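Long-range contacts in beta-hexosaminidase Amuc_2018 (Akkermansia muciniphila, PDB 6JEB), which hydrolyses terminal non-reducing N-acetylglucosamine and N-acetylgalactosamine units from beta-linked substrates such as N-glycans and chitobiose, as a member of glycosyl hydrolase family 20: residues Tyr4-Glu9 with Gly82-Lys87; Leu62-Gln67 with Tyr118-Arg123; Gln328-Ile333 with Pro380-Pro385. One frame throughout, in Å; residues are numbered along the deposited sequence. Where two conformers were deposited one is given.

Contact 1. Residues Tyr4-Glu9 with Gly82-Lys87; sequences YSIIPE and GVITDK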
loop_
_atom_site.group_PDB
_atom_site.type_symbol
_atom_site.label_atom_id
_atom_site.label_comp_id
_atom_site.label_asym_id
_atom_site.label_seq_id
_atom_site.Cartn_x
_atom_site.Cartn_y
_atom_site.Cartn_z
ATOM N N TYR A 4 15.601 -23.749 -5.220
ATOM C CA TYR A 4 15.498 -22.372 -5.676
ATOM C C TYR A 4 15.296 -21.447 -4.480
ATOM O O TYR A 4 14.879 -21.867 -3.396
ATOM C CB TYR A 4 14.303 -22.203 -6.614
ATOM C CG TYR A 4 14.350 -23.042 -7.872
ATOM C CD1 TYR A 4 15.552 -23.277 -8.538
ATOM C CD2 TYR A 4 13.187 -23.589 -8.404
ATOM C CE1 TYR A 4 15.588 -24.032 -9.694
ATOM C CE2 TYR A 4 13.215 -24.348 -9.558
ATOM C CZ TYR A 4 14.417 -24.568 -10.199
ATOM O OH TYR A 4 14.443 -25.330 -11.348
ATOM N N SER A 5 15.590 -20.167 -4.697
ATOM C CA SER A 5 15.353 -19.151 -3.683
ATOM C C SER A 5 14.430 -18.070 -4.219
ATOM O O SER A 5 14.813 -16.900 -4.312
ATOM C CB SER A 5 16.673 -18.548 -3.206
ATOM O OG SER A 5 17.403 -19.524 -2.490
ATOM N N ILE A 6 13.209 -18.454 -4.569
ATOM C CA ILE A 6 12.224 -17.547 -5.138
ATOM C C ILE A 6 11.330 -17.046 -4.015
ATOM O O ILE A 6 10.750 -17.848 -3.267
ATOM C CB ILE A 6 11.383 -18.259 -6.211
ATOM C CG1 ILE A 6 12.268 -18.792 -7.346
ATOM C CG2 ILE A 6 10.282 -17.329 -6.730
ATOM C CD1 ILE A 6 11.631 -19.951 -8.091
ATOM N N ILE A 7 11.215 -15.727 -3.896
ATOM C CA ILE A 7 10.260 -15.088 -2.999
ATOM C C ILE A 7 9.330 -14.249 -3.864
ATOM O O ILE A 7 9.796 -13.377 -4.603
ATOM C CB ILE A 7 10.931 -14.203 -1.933
ATOM C CG1 ILE A 7 11.898 -15.027 -1.081
ATOM C CG2 ILE A 7 9.861 -13.535 -1.053
ATOM C CD1 ILE A 7 12.825 -14.177 -0.203
ATOM N N PRO A 8 8.009 -14.446 -3.795
ATOM C CA PRO A 8 7.316 -15.410 -2.923
ATOM C C PRO A 8 7.470 -16.866 -3.354
ATOM O O PRO A 8 7.671 -17.162 -4.536
ATOM C CB PRO A 8 5.846 -14.985 -3.016
ATOM C CG PRO A 8 5.751 -14.101 -4.203
ATOM C CD PRO A 8 7.087 -13.565 -4.533
ATOM N N GLU A 9 7.375 -17.763 -2.384
ATOM C CA GLU A 9 7.473 -19.189 -2.675
ATOM C C GLU A 9 6.412 -19.583 -3.698
ATOM O O GLU A 9 5.227 -19.281 -3.502
ATOM C CB GLU A 9 7.266 -20.003 -1.397
ATOM C CG GLU A 9 7.483 -21.509 -1.577
ATOM C CD GLU A 9 8.922 -21.861 -1.940
ATOM O OE1 GLU A 9 9.834 -21.037 -1.701
ATOM O OE2 GLU A 9 9.144 -22.971 -2.474
ATOM N N GLY A 82 13.745 -28.181 -13.183
ATOM C CA GLY A 82 12.480 -28.396 -12.512
ATOM C C GLY A 82 11.344 -27.697 -13.224
ATOM O O GLY A 82 11.521 -27.075 -14.277
ATOM N N VAL A 83 10.160 -27.823 -12.623
ATOM C CA VAL A 83 8.941 -27.195 -13.119
ATOM C C VAL A 83 8.321 -26.395 -11.987
ATOM O O VAL A 83 8.097 -26.928 -10.893
ATOM C CB VAL A 83 7.931 -28.236 -13.639
ATOM C CG1 VAL A 83 6.711 -27.548 -14.239
ATOM C CG2 VAL A 83 8.578 -29.142 -14.659
ATOM N N ILE A 84 8.039 -25.126 -12.252
ATOM C CA ILE A 84 7.390 -24.226 -11.310
ATOM C C ILE A 84 6.009 -23.926 -11.872
ATOM O O ILE A 84 5.889 -23.432 -12.998
ATOM C CB ILE A 84 8.196 -22.926 -11.155
ATOM C CG1 ILE A 84 9.602 -23.214 -10.614
ATOM C CG2 ILE A 84 7.442 -21.939 -10.267
ATOM C CD1 ILE A 84 10.597 -22.092 -10.901
ATOM N N THR A 85 4.963 -24.226 -11.106
ATOM C CA THR A 85 3.597 -23.899 -11.501
ATOM C C THR A 85 3.038 -22.995 -10.417
ATOM O O THR A 85 3.014 -23.381 -9.245
ATOM C CB THR A 85 2.749 -25.167 -11.628
ATOM O OG1 THR A 85 3.443 -26.119 -12.442
ATOM C CG2 THR A 85 1.397 -24.845 -12.264
ATOM N N ASP A 86 2.606 -21.792 -10.794
ATOM C CA ASP A 86 2.474 -20.746 -9.795
ATOM C C ASP A 86 1.293 -19.838 -10.106
ATOM O O ASP A 86 1.037 -19.505 -11.268
ATOM C CB ASP A 86 3.770 -19.930 -9.789
ATOM C CG ASP A 86 4.039 -19.238 -8.470
ATOM O OD1 ASP A 86 3.314 -19.480 -7.477
ATOM O OD2 ASP A 86 5.004 -18.442 -8.443
ATOM N N LYS A 87 0.596 -19.421 -9.047
ATOM C CA LYS A 87 -0.571 -18.554 -9.127
ATOM C C LYS A 87 -0.753 -17.981 -7.733
ATOM O O LYS A 87 -0.539 -18.710 -6.753
ATOM C CB LYS A 87 -1.810 -19.380 -9.526
ATOM C CG LYS A 87 -3.090 -18.579 -9.750
ATOM C CD LYS A 87 -4.288 -19.493 -10.010
ATOM C CE LYS A 87 -5.552 -18.685 -10.262
ATOM N NZ LYS A 87 -5.757 -17.627 -9.204
HETATM O O HOH W 1 6.417 -16.632 -6.883
#

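Contact 2. Residues Leu62-Gln67 with Tyr118-Arg123; sequences LATLRQ and YYKFNR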
loop_
_atom_site.group_PDB
_atom_site.type_symbol
_atom_site.label_atom_id
_atom_site.label_comp_id
_atom_site.label_asym_id
_atom_site.label_seq_id
_atom_site.Cartn_x
_atom_site.Cartn_y
_atom_site.Cartn_z
ATOM N N LEU A 62 8.009 -13.999 -15.633
ATOM C CA LEU A 62 9.257 -13.302 -15.915
ATOM C C LEU A 62 9.920 -12.797 -14.636
ATOM O O LEU A 62 11.153 -12.741 -14.565
ATOM C CB LEU A 62 9.016 -12.170 -16.921
ATOM C CG LEU A 62 8.615 -12.617 -18.331
ATOM C CD1 LEU A 62 8.160 -11.431 -19.186
ATOM C CD2 LEU A 62 9.763 -13.369 -19.003
ATOM N N ALA A 63 9.126 -12.427 -13.621
ATOM C CA ALA A 63 9.701 -12.033 -12.337
ATOM C C ALA A 63 10.397 -13.210 -11.659
ATOM O O ALA A 63 11.479 -13.052 -11.074
ATOM C CB ALA A 63 8.615 -11.450 -11.431
ATOM N N THR A 64 9.798 -14.400 -11.725
ATOM C CA THR A 64 10.479 -15.581 -11.211
ATOM C C THR A 64 11.748 -15.869 -11.999
ATOM O O THR A 64 12.795 -16.179 -11.416
ATOM C CB THR A 64 9.519 -16.766 -11.254
ATOM O OG1 THR A 64 8.460 -16.514 -10.324
ATOM C CG2 THR A 64 10.235 -18.073 -10.894
ATOM N N LEU A 65 11.679 -15.766 -13.328
ATOM C CA LEU A 65 12.867 -15.972 -14.152
ATOM C C LEU A 65 13.978 -14.999 -13.769
ATOM O O LEU A 65 15.160 -15.368 -13.751
ATOM C CB LEU A 65 12.497 -15.830 -15.628
ATOM C CG LEU A 65 13.559 -16.168 -16.671
ATOM C CD1 LEU A 65 14.040 -17.593 -16.477
ATOM C CD2 LEU A 65 12.995 -15.963 -18.078
ATOM N N ARG A 66 13.613 -13.755 -13.450
ATOM C CA ARG A 66 14.596 -12.766 -13.022
ATOM C C ARG A 66 15.297 -13.218 -11.744
ATOM O O ARG A 66 16.525 -13.116 -11.625
ATOM C CB ARG A 66 13.872 -11.428 -12.827
ATOM C CG ARG A 66 14.719 -10.245 -12.437
ATOM C CD ARG A 66 13.938 -8.927 -12.637
ATOM N NE ARG A 66 12.646 -8.946 -11.954
ATOM C CZ ARG A 66 11.589 -8.212 -12.298
ATOM N NH1 ARG A 66 11.645 -7.373 -13.332
ATOM N NH2 ARG A 66 10.472 -8.308 -11.597
ATOM N N GLN A 67 14.525 -13.719 -10.769
ATOM C CA GLN A 67 15.132 -14.189 -9.527
ATOM C C GLN A 67 16.011 -15.408 -9.774
ATOM O O GLN A 67 17.086 -15.536 -9.171
ATOM C CB GLN A 67 14.062 -14.485 -8.474
ATOM C CG GLN A 67 13.343 -13.232 -8.000
ATOM C CD GLN A 67 12.644 -13.423 -6.666
ATOM O OE1 GLN A 67 12.641 -14.520 -6.104
ATOM N NE2 GLN A 67 12.057 -12.350 -6.145
ATOM N N TYR A 118 9.782 -6.811 -8.082
ATOM C CA TYR A 118 10.657 -7.973 -7.968
ATOM C C TYR A 118 10.034 -9.052 -7.093
ATOM O O TYR A 118 10.279 -10.249 -7.321
ATOM C CB TYR A 118 11.994 -7.510 -7.387
ATOM C CG TYR A 118 13.122 -8.516 -7.399
ATOM C CD1 TYR A 118 13.867 -8.739 -8.552
ATOM C CD2 TYR A 118 13.487 -9.192 -6.241
ATOM C CE1 TYR A 118 14.927 -9.635 -8.561
ATOM C CE2 TYR A 118 14.548 -10.086 -6.233
ATOM C CZ TYR A 118 15.255 -10.313 -7.400
ATOM O OH TYR A 118 16.312 -11.194 -7.402
ATOM N N TYR A 119 9.208 -8.648 -6.115
ATOM C CA TYR A 119 8.523 -9.547 -5.190
ATOM C C TYR A 119 7.046 -9.762 -5.539
ATOM O O TYR A 119 6.287 -10.272 -4.705
ATOM C CB TYR A 119 8.706 -9.050 -3.748
ATOM C CG TYR A 119 10.155 -9.160 -3.346
ATOM C CD1 TYR A 119 10.714 -10.405 -3.075
ATOM C CD2 TYR A 119 10.983 -8.036 -3.281
ATOM C CE1 TYR A 119 12.041 -10.537 -2.742
ATOM C CE2 TYR A 119 12.328 -8.161 -2.948
ATOM C CZ TYR A 119 12.850 -9.418 -2.681
ATOM O OH TYR A 119 14.180 -9.561 -2.368
ATOM N N LYS A 120 6.630 -9.399 -6.756
ATOM C CA LYS A 120 5.285 -9.656 -7.276
ATOM C C LYS A 120 4.184 -8.878 -6.557
ATOM O O LYS A 120 3.018 -9.289 -6.586
ATOM C CB LYS A 120 4.943 -11.153 -7.354
ATOM C CG LYS A 120 5.885 -11.963 -8.224
ATOM C CD LYS A 120 5.374 -13.391 -8.375
ATOM C CE LYS A 120 6.290 -14.259 -9.238
ATOM N NZ LYS A 120 7.514 -14.692 -8.499
ATOM N N PHE A 121 4.496 -7.744 -5.925
ATOM C CA PHE A 121 3.420 -6.849 -5.521
ATOM C C PHE A 121 2.713 -6.337 -6.769
ATOM O O PHE A 121 3.333 -6.152 -7.817
ATOM C CB PHE A 121 3.976 -5.657 -4.735
ATOM C CG PHE A 121 4.326 -5.985 -3.307
ATOM C CD1 PHE A 121 3.348 -5.955 -2.323
ATOM C CD2 PHE A 121 5.625 -6.327 -2.951
ATOM C CE1 PHE A 121 3.651 -6.261 -1.006
ATOM C CE2 PHE A 121 5.938 -6.642 -1.634
ATOM C CZ PHE A 121 4.946 -6.607 -0.661
ATOM N N ASN A 122 1.399 -6.106 -6.664
ATOM C CA ASN A 122 0.650 -5.620 -7.817
ATOM C C ASN A 122 -0.190 -4.382 -7.520
ATOM O O ASN A 122 -0.938 -3.938 -8.401
ATOM C CB ASN A 122 -0.209 -6.727 -8.453
ATOM C CG ASN A 122 -1.281 -7.250 -7.520
ATOM O OD1 ASN A 122 -1.334 -6.877 -6.351
ATOM N ND2 ASN A 122 -2.140 -8.121 -8.034
ATOM N N ARG A 123 -0.062 -3.796 -6.331
ATOM C CA ARG A 123 -0.810 -2.592 -5.982
ATOM C C ARG A 123 0.117 -1.608 -5.293
ATOM O O ARG A 123 0.790 -1.966 -4.321
ATOM C CB ARG A 123 -1.981 -2.914 -5.046
ATOM C CG ARG A 123 -3.000 -3.905 -5.622
ATOM C CD ARG A 123 -3.825 -3.278 -6.743
ATOM N NE ARG A 123 -4.851 -4.192 -7.246
ATOM C CZ ARG A 123 -4.674 -5.046 -8.252
ATOM N NH1 ARG A 123 -3.506 -5.112 -8.880
ATOM N NH2 ARG A 123 -5.670 -5.833 -8.636
HETATM O O HOH W 2 11.528 -10.566 -9.903
#

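Contact 3. Residues Gln328-Ile333 with Pro380-Pro385; sequences QALQSI and PAFGKP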
loop_
_atom_site.group_PDB
_atom_site.type_symbol
_atom_site.label_atom_id
_atom_site.label_comp_id
_atom_site.label_asym_id
_atom_site.label_seq_id
_atom_site.Cartn_x
_atom_site.Cartn_y
_atom_site.Cartn_z
ATOM N N GLN A 328 -7.933 -6.095 16.310
ATOM C CA GLN A 328 -9.274 -6.116 15.741
ATOM C C GLN A 328 -9.391 -6.972 14.486
ATOM O O GLN A 328 -10.435 -6.931 13.828
ATOM C CB GLN A 328 -9.751 -4.689 15.448
ATOM C CG GLN A 328 -9.944 -3.841 16.690
ATOM C CD GLN A 328 -11.013 -4.405 17.606
ATOM O OE1 GLN A 328 -12.076 -4.834 17.153
ATOM N NE2 GLN A 328 -10.731 -4.421 18.904
ATOM N N ALA A 329 -8.359 -7.749 14.142
ATOM C CA ALA A 329 -8.358 -8.453 12.860
ATOM C C ALA A 329 -9.507 -9.451 12.762
ATOM O O ALA A 329 -10.260 -9.451 11.780
ATOM C CB ALA A 329 -7.017 -9.154 12.640
ATOM N N LEU A 330 -9.651 -10.318 13.766
ATOM C CA LEU A 330 -10.689 -11.345 13.712
ATOM C C LEU A 330 -12.081 -10.727 13.706
ATOM O O LEU A 330 -12.943 -11.130 12.915
ATOM C CB LEU A 330 -10.530 -12.307 14.887
ATOM C CG LEU A 330 -9.232 -13.107 14.856
ATOM C CD1 LEU A 330 -8.983 -13.777 16.197
ATOM C CD2 LEU A 330 -9.303 -14.138 13.745
ATOM N N GLN A 331 -12.314 -9.744 14.575
ATOM C CA GLN A 331 -13.613 -9.082 14.601
ATOM C C GLN A 331 -13.905 -8.395 13.273
ATOM O O GLN A 331 -15.045 -8.413 12.795
ATOM C CB GLN A 331 -13.666 -8.083 15.759
ATOM C CG GLN A 331 -13.321 -8.679 17.122
ATOM C CD GLN A 331 -11.832 -8.605 17.453
ATOM O OE1 GLN A 331 -10.975 -9.011 16.659
ATOM N NE2 GLN A 331 -11.520 -8.078 18.634
ATOM N N SER A 332 -12.882 -7.801 12.652
ATOM C CA SER A 332 -13.082 -7.130 11.373
ATOM C C SER A 332 -13.467 -8.118 10.281
ATOM O O SER A 332 -14.348 -7.833 9.462
ATOM C CB SER A 332 -11.821 -6.364 10.982
ATOM O OG SER A 332 -11.519 -5.372 11.949
ATOM N N ILE A 333 -12.812 -9.280 10.245
ATOM C CA ILE A 333 -13.166 -10.299 9.262
ATOM C C ILE A 333 -14.629 -10.692 9.416
ATOM O O ILE A 333 -15.384 -10.758 8.437
ATOM C CB ILE A 333 -12.227 -11.514 9.381
ATOM C CG1 ILE A 333 -10.788 -11.115 9.035
ATOM C CG2 ILE A 333 -12.702 -12.648 8.477
ATOM C CD1 ILE A 333 -9.765 -12.182 9.369
ATOM N N PRO A 380 -3.175 -13.834 6.194
ATOM C CA PRO A 380 -4.226 -12.806 6.070
ATOM C C PRO A 380 -5.599 -13.281 6.488
ATOM O O PRO A 380 -6.419 -12.461 6.926
ATOM C CB PRO A 380 -4.176 -12.439 4.580
ATOM C CG PRO A 380 -2.758 -12.711 4.192
ATOM C CD PRO A 380 -2.399 -13.970 4.946
ATOM N N ALA A 381 -5.871 -14.583 6.386
ATOM C CA ALA A 381 -7.152 -15.153 6.782
ATOM C C ALA A 381 -7.202 -15.546 8.249
ATOM O O ALA A 381 -8.272 -15.930 8.731
ATOM C CB ALA A 381 -7.472 -16.381 5.926
ATOM N N PHE A 382 -6.082 -15.453 8.966
ATOM C CA PHE A 382 -6.026 -15.796 10.386
ATOM C C PHE A 382 -6.604 -17.182 10.663
ATOM O O PHE A 382 -7.316 -17.402 11.648
ATOM C CB PHE A 382 -6.668 -14.708 11.250
ATOM C CG PHE A 382 -5.832 -13.475 11.359
ATOM C CD1 PHE A 382 -5.831 -12.529 10.348
ATOM C CD2 PHE A 382 -5.015 -13.275 12.459
ATOM C CE1 PHE A 382 -5.037 -11.400 10.437
ATOM C CE2 PHE A 382 -4.224 -12.146 12.557
ATOM C CZ PHE A 382 -4.234 -11.207 11.543
ATOM N N GLY A 383 -6.296 -18.124 9.772
ATOM C CA GLY A 383 -6.712 -19.501 9.925
ATOM C C GLY A 383 -8.172 -19.775 9.643
ATOM O O GLY A 383 -8.612 -20.916 9.831
ATOM N N LYS A 384 -8.934 -18.780 9.189
ATOM C CA LYS A 384 -10.363 -18.963 9.001
ATOM C C LYS A 384 -10.652 -19.646 7.666
ATOM O O LYS A 384 -9.931 -19.440 6.685
ATOM C CB LYS A 384 -11.081 -17.618 9.053
ATOM C CG LYS A 384 -11.060 -16.955 10.425
ATOM C CD LYS A 384 -12.084 -15.831 10.511
ATOM C CE LYS A 384 -13.042 -16.058 11.681
ATOM N NZ LYS A 384 -14.457 -15.703 11.355
ATOM N N PRO A 385 -11.700 -20.466 7.606
ATOM C CA PRO A 385 -12.027 -21.163 6.358
ATOM C C PRO A 385 -12.625 -20.217 5.327
ATOM O O PRO A 385 -13.038 -19.093 5.622
ATOM C CB PRO A 385 -13.039 -22.223 6.799
ATOM C CG PRO A 385 -13.686 -21.634 8.007
ATOM C CD PRO A 385 -12.619 -20.821 8.700
#

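Contact 1. Residues Tyr4-Glu9 with Gly82-Lys87
Tyr4, Ile6 and Ile84 form a small buried apolar contact where the N-terminal loop 4-9 lies against one face of strand 79-86 in the mixed sheet of the N-terminal domain. Ile84 occupies the middle of it. Its CG1 stands anti to its own carbonyl carbon (chi1 -61°), and CD1 beyond it meets two side chains of the loop. Ile6 comes to it tip to tip, with the two CD1 atoms of Ile6 and Ile84 3.7 Å apart. The Tyr4 ring lies obliquely to Ile84 and brings its CE2 to 3.7 Å from Ile84 CD1. Tyr4 OH comes within 3.5 Å of Gly82 N without bonding to it, and bonds instead to Pro80 O, just before the segment. At the other end the link is polar and indirect: a water donates both to Pro8 O (2.7 Å) and to Asp86 OD2 (2.8 Å), while Asp86 OD1 accepts from Trp426 NE1. No direct hydrogen bond joins the two segments; the strand's backbone pairs with neighbours such as Leu41 and Arg12. Leu68 and Thr64 of helix 55-73 close round Tyr4 and Ile6, an arrangement characteristic of the alpha/beta N-terminal domain of family 20 hexosaminidases, with a helix packed on a sheet.

Contact 2. Residues Leu62-Gln67 with Tyr118-Arg123
The Tyr118 ring receives Gln67 over one face, with Gln67 CG 4.0 Å from the ring centroid in a CH-pi contact, 27° off the normal. Arg66 approaches the same ring obliquely, its NE 3.6 Å from Tyr118 CD1 and its guanidinium plane turned 27° from the ring. Tyr119 CZ lies at the Tyr118 ring edge, in plane, and Tyr118 CD2 in turn sits over one face of the Tyr119 ring, towards its rim. The phenol OH of Tyr118 bonds to Asp70. An alanine at Tyr118 would probably leave Asp70 without this hydroxyl partner and open a gap beside Gln67 CG and the Arg66 side chain.

Polar links run beside the rings. Gln67 NE2 gives a weak bond to Tyr118 O at 3.0 Å, while Gln67 OE1 accepts from Ile7 N, so both ends of the amide are used. A water in the plane of the Arg66 guanidinium accepts from NE and donates to Ala63 O and Tyr118 O, tying helix 55-73 to the backbone at Tyr118. Further along, Lys120 CG packs on Ala63 CB, and Lys120 NZ donates to Thr64 OG1 at 2.7 Å. Thr64 OG1 also bonds to Tyr39 OH, and Trp426 adds a cation-pi contact to the lysine.

Lys120, with positive phi, is the C-prime residue of a Schellman motif that closes helix 106-118, and its side chain leaves that turn to reach helix 55-73. The contact thus joins the N-terminal domain to the end of the first helix of the catalytic TIM barrel, at the beta-alpha-beta connection leading into strand 123-127.

Contact 3. Residues Gln328-Ile333 with Pro380-Pro385
Ala329, Leu330 and Ile333, on the first turns of helix 329-339, meet Phe382 and Lys384 of the loop 380-385 through apolar contacts. The one CH-pi interaction is that of Ala329, whose CB lies over a face of the Phe382 ring, 3.9 Å from its centroid and offset toward the rim, with CZ nearest at 3.6 Å.

Further apolar packing surrounds it. Leu330 CD2 touches Phe382 at the root of the side chain, 3.7 Å from CB. Ile333 spans two partners: its CD1 lies 4.1 Å from Phe382 CD1 in an oblique approach, while CG2, anti to the backbone N, rests 3.8 Å from Lys384 CD. The Ile333 and Lys384 side chains run past each other in opposite directions, leaving the ammonium group to form its salt bridge with Glu388.

Hydrogen bonds act within each segment and none crosses between them. Gln328, the N-cap residue, has a carbonyl O that accepts from both Ser332 N and Ser332 OG, the latter at 2.7 Å from above the carbonyl plane. In the loop, Lys384 N to Ala381 O closes a type I' turn that presents Phe382 to the helix.

Met345 of strand 342-345 touches both Ile333 and Phe382, and Ala389 of helix 386-389 packs on Lys384, so the contact of helix 329-339 with the loop is flanked by that barrel strand and by the short helix that follows the loop.

Contacts 1 and 2 are neighbours, with centres 11 Å apart, and their segments alternate along the chain: 4-9, 62-67, 82-87, then 118-123. They touch directly, for instance where Pro8 packs on Tyr119. Helix 55-73 and strand 79-86, which follow one another, carry a segment each. Loop 4-9 meets both strand 79-86 of its own domain and Tyr119 at the end of the first barrel helix. Contact 3 comes later in the chain and lies wholly within the catalytic domain, its centre 27 Å from those of both others. Contact 2 spans the boundary between the two domains, whereas contact 3 joins parts of the catalytic domain alone.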